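Geranyltranstransferase (Thermotoga neapolitana, PDB 4WK5) probably acts as a magnesium-dependent prenyltransferase that joins isoprenoid diphosphates to build longer prenyl chains. Local coordinates at residues T152-L156 and F184-L189; L145-F149 and F192-A196. All blocks are in the same frame, centred on the assembly; numbering follows the deposited sequence.

Contact 1 of 2, residues T152-L156 and F184-L189; sequences TAYKL and FKTGAL
L156 pushes its side chain into the wall of segment 184-189, and K155 and F184 close the same junction beside it. The fold is the all-helical bundle of the trans-isoprenoid synthases. Here helices 143-166 and 175-201 run antiparallel: the short axes make 159° and approach to 8.3 Å. The second helix has a wider, pi-type turn at 184-187, and L156 meets the carbonyls of that turn. Its CD2 lies 3.2 Å from F184 O and equally near K185 O, while the CA-H of L156 also points at F184 O, with 155° at the hydrogen. The other methyl serves a different neighbour: L156 CD1 packs 3.7 Å from L189 CB, the two leucine side chains crossing at about a right angle. On the K155 side of L156, A188 aims its CB bond at the first helix, and that methyl meets both L156 CD2 and K155 CB at 4.0 Å.

K155 makes its contact with hydrocarbon. With CG anti to its carbonyl carbon (chi1 -84°) and the chain extended beyond, its CD lies over one face of the F184 ring. The K155 carbonyl oxygen adds a contact to F184 CB at 3.5 Å. The same ring also meets F40 of the second subunit, which places this end of the contact beside the dimer interface. The CB bond of K185 points away, yet its NZ returns to the first helix in a salt bridge with E160, one turn beyond L156.

Polar continuity comes from two waters. One donates to T152 OG1 and A188 O, and T152 OG1 also bonds to E148 O. The other joins backbone to backbone across the contact, donating to L156 O at 2.8 Å and to K185 O at 2.8 Å.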
loop_
_atom_site.group_PDB
_atom_site.type_symbol
_atom_site.label_atom_id
_atom_site.label_comp_id
_atom_site.label_asym_id
_atom_site.label_seq_id
_atom_site.Cartn_x
_atom_site.Cartn_y
_atom_site.Cartn_z
ATOM N N THR A 152 0.097 -4.387 10.651
ATOM C CA THR A 152 -0.565 -5.605 10.179
ATOM C C THR A 152 -0.288 -5.825 8.703
ATOM O O THR A 152 -0.015 -6.938 8.276
ATOM C CB THR A 152 -2.080 -5.543 10.443
ATOM O OG1 THR A 152 -2.284 -5.506 11.862
ATOM C CG2 THR A 152 -2.812 -6.768 9.871
ATOM N N ALA A 153 -0.372 -4.747 7.923
ATOM C CA ALA A 153 -0.152 -4.831 6.487
ATOM C C ALA A 153 1.241 -5.348 6.173
ATOM O O ALA A 153 1.422 -6.206 5.316
ATOM C CB ALA A 153 -0.356 -3.442 5.840
ATOM N N TYR A 154 2.239 -4.797 6.862
ATOM C CA TYR A 154 3.603 -5.217 6.601
ATOM C C TYR A 154 3.825 -6.679 7.017
ATOM O O TYR A 154 4.491 -7.420 6.306
ATOM C CB TYR A 154 4.587 -4.296 7.313
ATOM C CG TYR A 154 6.007 -4.551 6.882
ATOM C CD1 TYR A 154 6.409 -4.298 5.567
ATOM C CD2 TYR A 154 6.939 -5.075 7.766
ATOM C CE1 TYR A 154 7.717 -4.547 5.153
ATOM C CE2 TYR A 154 8.247 -5.317 7.364
ATOM C CZ TYR A 154 8.623 -5.054 6.057
ATOM O OH TYR A 154 9.923 -5.294 5.660
ATOM N N LYS A 155 3.274 -7.082 8.159
ATOM C CA LYS A 155 3.321 -8.497 8.563
ATOM C C LYS A 155 2.705 -9.431 7.518
ATOM O O LYS A 155 3.260 -10.487 7.190
ATOM C CB LYS A 155 2.608 -8.692 9.906
ATOM C CG LYS A 155 3.494 -8.404 11.105
ATOM C CD LYS A 155 2.857 -8.924 12.396
ATOM C CE LYS A 155 3.725 -8.615 13.609
ATOM N NZ LYS A 155 3.006 -8.853 14.894
ATOM N N LEU A 156 1.552 -9.042 6.985
ATOM C CA LEU A 156 0.890 -9.834 5.961
ATOM C C LEU A 156 1.766 -9.993 4.710
ATOM O O LEU A 156 1.851 -11.086 4.131
ATOM C CB LEU A 156 -0.469 -9.190 5.620
ATOM C CG LEU A 156 -1.494 -9.312 6.764
ATOM C CD1 LEU A 156 -2.640 -8.311 6.575
ATOM C CD2 LEU A 156 -2.052 -10.745 6.905
ATOM N N PHE A 184 1.819 -14.876 10.149
ATOM C CA PHE A 184 1.994 -13.609 9.447
ATOM C C PHE A 184 1.033 -13.453 8.269
ATOM O O PHE A 184 0.417 -12.392 8.079
ATOM C CB PHE A 184 3.426 -13.466 8.925
ATOM C CG PHE A 184 4.415 -12.951 9.947
ATOM C CD1 PHE A 184 4.196 -13.109 11.303
ATOM C CD2 PHE A 184 5.544 -12.273 9.525
ATOM C CE1 PHE A 184 5.115 -12.628 12.231
ATOM C CE2 PHE A 184 6.470 -11.782 10.451
ATOM C CZ PHE A 184 6.252 -11.962 11.800
ATOM N N LYS A 185 0.905 -14.501 7.462
ATOM C CA LYS A 185 0.173 -14.386 6.200
ATOM C C LYS A 185 -1.344 -14.325 6.366
ATOM O O LYS A 185 -2.045 -13.675 5.569
ATOM C CB LYS A 185 0.550 -15.560 5.288
ATOM C CG LYS A 185 -0.154 -15.606 3.943
ATOM C CD LYS A 185 -0.027 -17.014 3.355
ATOM C CE LYS A 185 -0.921 -17.212 2.143
ATOM N NZ LYS A 185 -0.576 -16.287 1.037
ATOM N N THR A 186 -1.850 -15.006 7.393
ATOM C CA THR A 186 -3.287 -15.118 7.617
ATOM C C THR A 186 -3.683 -14.658 9.025
ATOM O O THR A 186 -4.667 -13.927 9.206
ATOM C CB THR A 186 -3.759 -16.573 7.408
ATOM O OG1 THR A 186 -3.373 -16.991 6.092
ATOM C CG2 THR A 186 -5.281 -16.685 7.557
ATOM N N GLY A 187 -2.905 -15.072 10.016
ATOM C CA GLY A 187 -3.180 -14.712 11.400
ATOM C C GLY A 187 -3.237 -13.214 11.657
ATOM O O GLY A 187 -4.124 -12.734 12.375
ATOM N N ALA A 188 -2.300 -12.469 11.077
ATOM C CA ALA A 188 -2.181 -11.051 11.419
ATOM C C ALA A 188 -3.456 -10.271 11.064
ATOM O O ALA A 188 -3.888 -9.401 11.834
ATOM C CB ALA A 188 -0.946 -10.425 10.729
ATOM N N LEU A 189 -4.075 -10.578 9.926
ATOM C CA LEU A 189 -5.247 -9.804 9.530
ATOM C C LEU A 189 -6.451 -10.196 10.390
ATOM O O LEU A 189 -7.277 -9.344 10.728
ATOM C CB LEU A 189 -5.576 -9.979 8.044
ATOM C CG LEU A 189 -6.656 -9.049 7.465
ATOM C CD1 LEU A 189 -6.362 -7.580 7.768
ATOM C CD2 LEU A 189 -6.713 -9.263 5.945
HETATM O O HOH W 1 -2.409 -7.725 13.552
HETATM O O HOH W 2 -0.704 -12.211 3.597
#

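Contact 2 of 2, residues L145-F149 and F192-A196; sequences LFEEF and FCFSA
Aromatic contact dominates: F149 turns the edge of its ring to a face of F192, with centroids 5.3 Å apart and planes at 62°, an edge-to-face (T-shaped) pair. F149 CD1 is the atom over that face, 3.6 Å from F192 CZ. Both side chains have CG anti to the backbone N, which carries F192 across the gap until its CE1 lies 3.6 Å from the backbone N of F149.

Of the aliphatic contacts, A196 CB sits above the face of F192 opposite F149, offset toward the rim, while L145 CD1 comes in obliquely, 3.8 Å from both A196 CB and F192 CZ. E148 CG lies in plane at the ring edge, 3.7 Å from F192 CD1. These layers join two antiparallel helices of the isoprenoid synthase bundle, 143-166 and 175-201, whose short axes stand 11.0 Å apart at 171°; V81 and V85 of helix 75-96 pack against the same layers.

Polar contact is made through the E148 carboxylate, whose plane is within 8° of the F192 ring plane. E148 OE2 forms a salt bridge with K209, and a water donates both to this oxygen and to S195 OG; S195 OG is also hydrogen-bonded to A191 O.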
loop_
_atom_site.group_PDB
_atom_site.type_symbol
_atom_site.label_atom_id
_atom_site.label_comp_id
_atom_site.label_asym_id
_atom_site.label_seq_id
_atom_site.Cartn_x
_atom_site.Cartn_y
_atom_site.Cartn_z
ATOM N N LEU A 145 -4.956 3.162 15.738
ATOM C CA LEU A 145 -5.535 2.280 14.717
ATOM C C LEU A 145 -4.730 2.312 13.413
ATOM O O LEU A 145 -4.483 1.264 12.799
ATOM C CB LEU A 145 -6.995 2.647 14.439
ATOM C CG LEU A 145 -7.738 1.729 13.470
ATOM C CD1 LEU A 145 -8.148 0.449 14.171
ATOM C CD2 LEU A 145 -8.950 2.422 12.857
ATOM N N PHE A 146 -4.331 3.522 13.007
ATOM C CA PHE A 146 -3.498 3.719 11.818
ATOM C C PHE A 146 -2.253 2.869 11.928
ATOM O O PHE A 146 -1.896 2.113 11.019
ATOM C CB PHE A 146 -3.068 5.185 11.652
ATOM C CG PHE A 146 -4.192 6.176 11.667
ATOM C CD1 PHE A 146 -5.501 5.783 11.450
ATOM C CD2 PHE A 146 -3.924 7.521 11.870
ATOM C CE1 PHE A 146 -6.524 6.707 11.458
ATOM C CE2 PHE A 146 -4.940 8.449 11.880
ATOM C CZ PHE A 146 -6.245 8.040 11.678
ATOM N N GLU A 147 -1.587 3.023 13.065
ATOM C CA GLU A 147 -0.334 2.331 13.335
ATOM C C GLU A 147 -0.532 0.814 13.328
ATOM O O GLU A 147 0.230 0.067 12.695
ATOM C CB GLU A 147 0.229 2.801 14.684
ATOM C CG GLU A 147 1.703 2.531 14.889
ATOM C CD GLU A 147 2.236 3.206 16.146
ATOM O OE1 GLU A 147 1.825 4.354 16.429
ATOM O OE2 GLU A 147 3.060 2.585 16.849
ATOM N N GLU A 148 -1.586 0.362 13.997
ATOM C CA GLU A 148 -1.863 -1.069 14.077
ATOM C C GLU A 148 -2.164 -1.658 12.708
ATOM O O GLU A 148 -1.687 -2.742 12.374
ATOM C CB GLU A 148 -3.031 -1.333 15.028
ATOM C CG GLU A 148 -3.300 -2.792 15.312
ATOM C CD GLU A 148 -2.291 -3.400 16.275
ATOM O OE1 GLU A 148 -1.534 -2.638 16.914
ATOM O OE2 GLU A 148 -2.258 -4.643 16.395
ATOM N N PHE A 149 -2.965 -0.943 11.917
ATOM C CA PHE A 149 -3.250 -1.387 10.562
ATOM C C PHE A 149 -1.989 -1.460 9.698
ATOM O O PHE A 149 -1.780 -2.438 8.970
ATOM C CB PHE A 149 -4.278 -0.467 9.891
ATOM C CG PHE A 149 -4.725 -0.966 8.546
ATOM C CD1 PHE A 149 -5.589 -2.053 8.456
ATOM C CD2 PHE A 149 -4.274 -0.371 7.373
ATOM C CE1 PHE A 149 -6.016 -2.533 7.224
ATOM C CE2 PHE A 149 -4.705 -0.844 6.130
ATOM C CZ PHE A 149 -5.585 -1.932 6.062
ATOM N N PHE A 192 -6.161 -8.420 13.639
ATOM C CA PHE A 192 -6.582 -7.036 13.503
ATOM C C PHE A 192 -8.106 -6.934 13.532
ATOM O O PHE A 192 -8.647 -5.966 14.078
ATOM C CB PHE A 192 -6.023 -6.413 12.215
ATOM C CG PHE A 192 -6.399 -4.970 12.035
ATOM C CD1 PHE A 192 -5.695 -3.968 12.693
ATOM C CD2 PHE A 192 -7.466 -4.611 11.215
ATOM C CE1 PHE A 192 -6.049 -2.627 12.525
ATOM C CE2 PHE A 192 -7.819 -3.279 11.046
ATOM C CZ PHE A 192 -7.111 -2.290 11.699
ATOM N N CYS A 193 -8.798 -7.928 12.976
ATOM C CA CYS A 193 -10.268 -7.925 13.009
ATOM C C CYS A 193 -10.797 -7.935 14.438
ATOM O O CYS A 193 -11.841 -7.359 14.699
ATOM C CB CYS A 193 -10.856 -9.115 12.251
ATOM S SG CYS A 193 -10.592 -9.038 10.477
ATOM N N PHE A 194 -10.088 -8.604 15.349
ATOM C CA PHE A 194 -10.415 -8.564 16.779
ATOM C C PHE A 194 -9.906 -7.297 17.477
ATOM O O PHE A 194 -10.617 -6.698 18.284
ATOM C CB PHE A 194 -9.832 -9.799 17.481
ATOM C CG PHE A 194 -10.638 -11.049 17.288
ATOM C CD1 PHE A 194 -11.698 -11.338 18.136
ATOM C CD2 PHE A 194 -10.325 -11.954 16.289
ATOM C CE1 PHE A 194 -12.439 -12.492 17.967
ATOM C CE2 PHE A 194 -11.062 -13.112 16.117
ATOM C CZ PHE A 194 -12.118 -13.384 16.958
ATOM N N SER A 195 -8.672 -6.903 17.172
ATOM C CA SER A 195 -8.024 -5.752 17.813
ATOM C C SER A 195 -8.730 -4.427 17.542
ATOM O O SER A 195 -8.932 -3.610 18.447
ATOM C CB SER A 195 -6.567 -5.628 17.337
ATOM O OG SER A 195 -5.794 -6.738 17.737
ATOM N N ALA A 196 -9.087 -4.213 16.282
ATOM C CA ALA A 196 -9.577 -2.910 15.840
ATOM C C ALA A 196 -10.847 -2.455 16.580
ATOM O O ALA A 196 -10.906 -1.310 17.025
ATOM C CB ALA A 196 -9.808 -2.918 14.322
HETATM O O HOH W 3 -3.941 -6.560 15.536
#

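In the fold
From the N terminus, the chain passes through helix 75-96 before entering helix 143-166, which carries first segment 145-149 and then 152-156. Helix 175-201 brings it back: 184-189 returns first and closes contact 1, with 27 residues between its segments; 192-196 follows and closes contact 2, with 42 between. The inner loop is thus nested in the outer one, as expected of one antiparallel helix pair. Their centres lie about 11 Å apart, and T152 OG1 of contact 1 packs 3.8 Å from F192 CD1 of contact 2. Helix 75-96 ties both together, since V85 touches L189 and F192 alike, and both contacts border the second subunit.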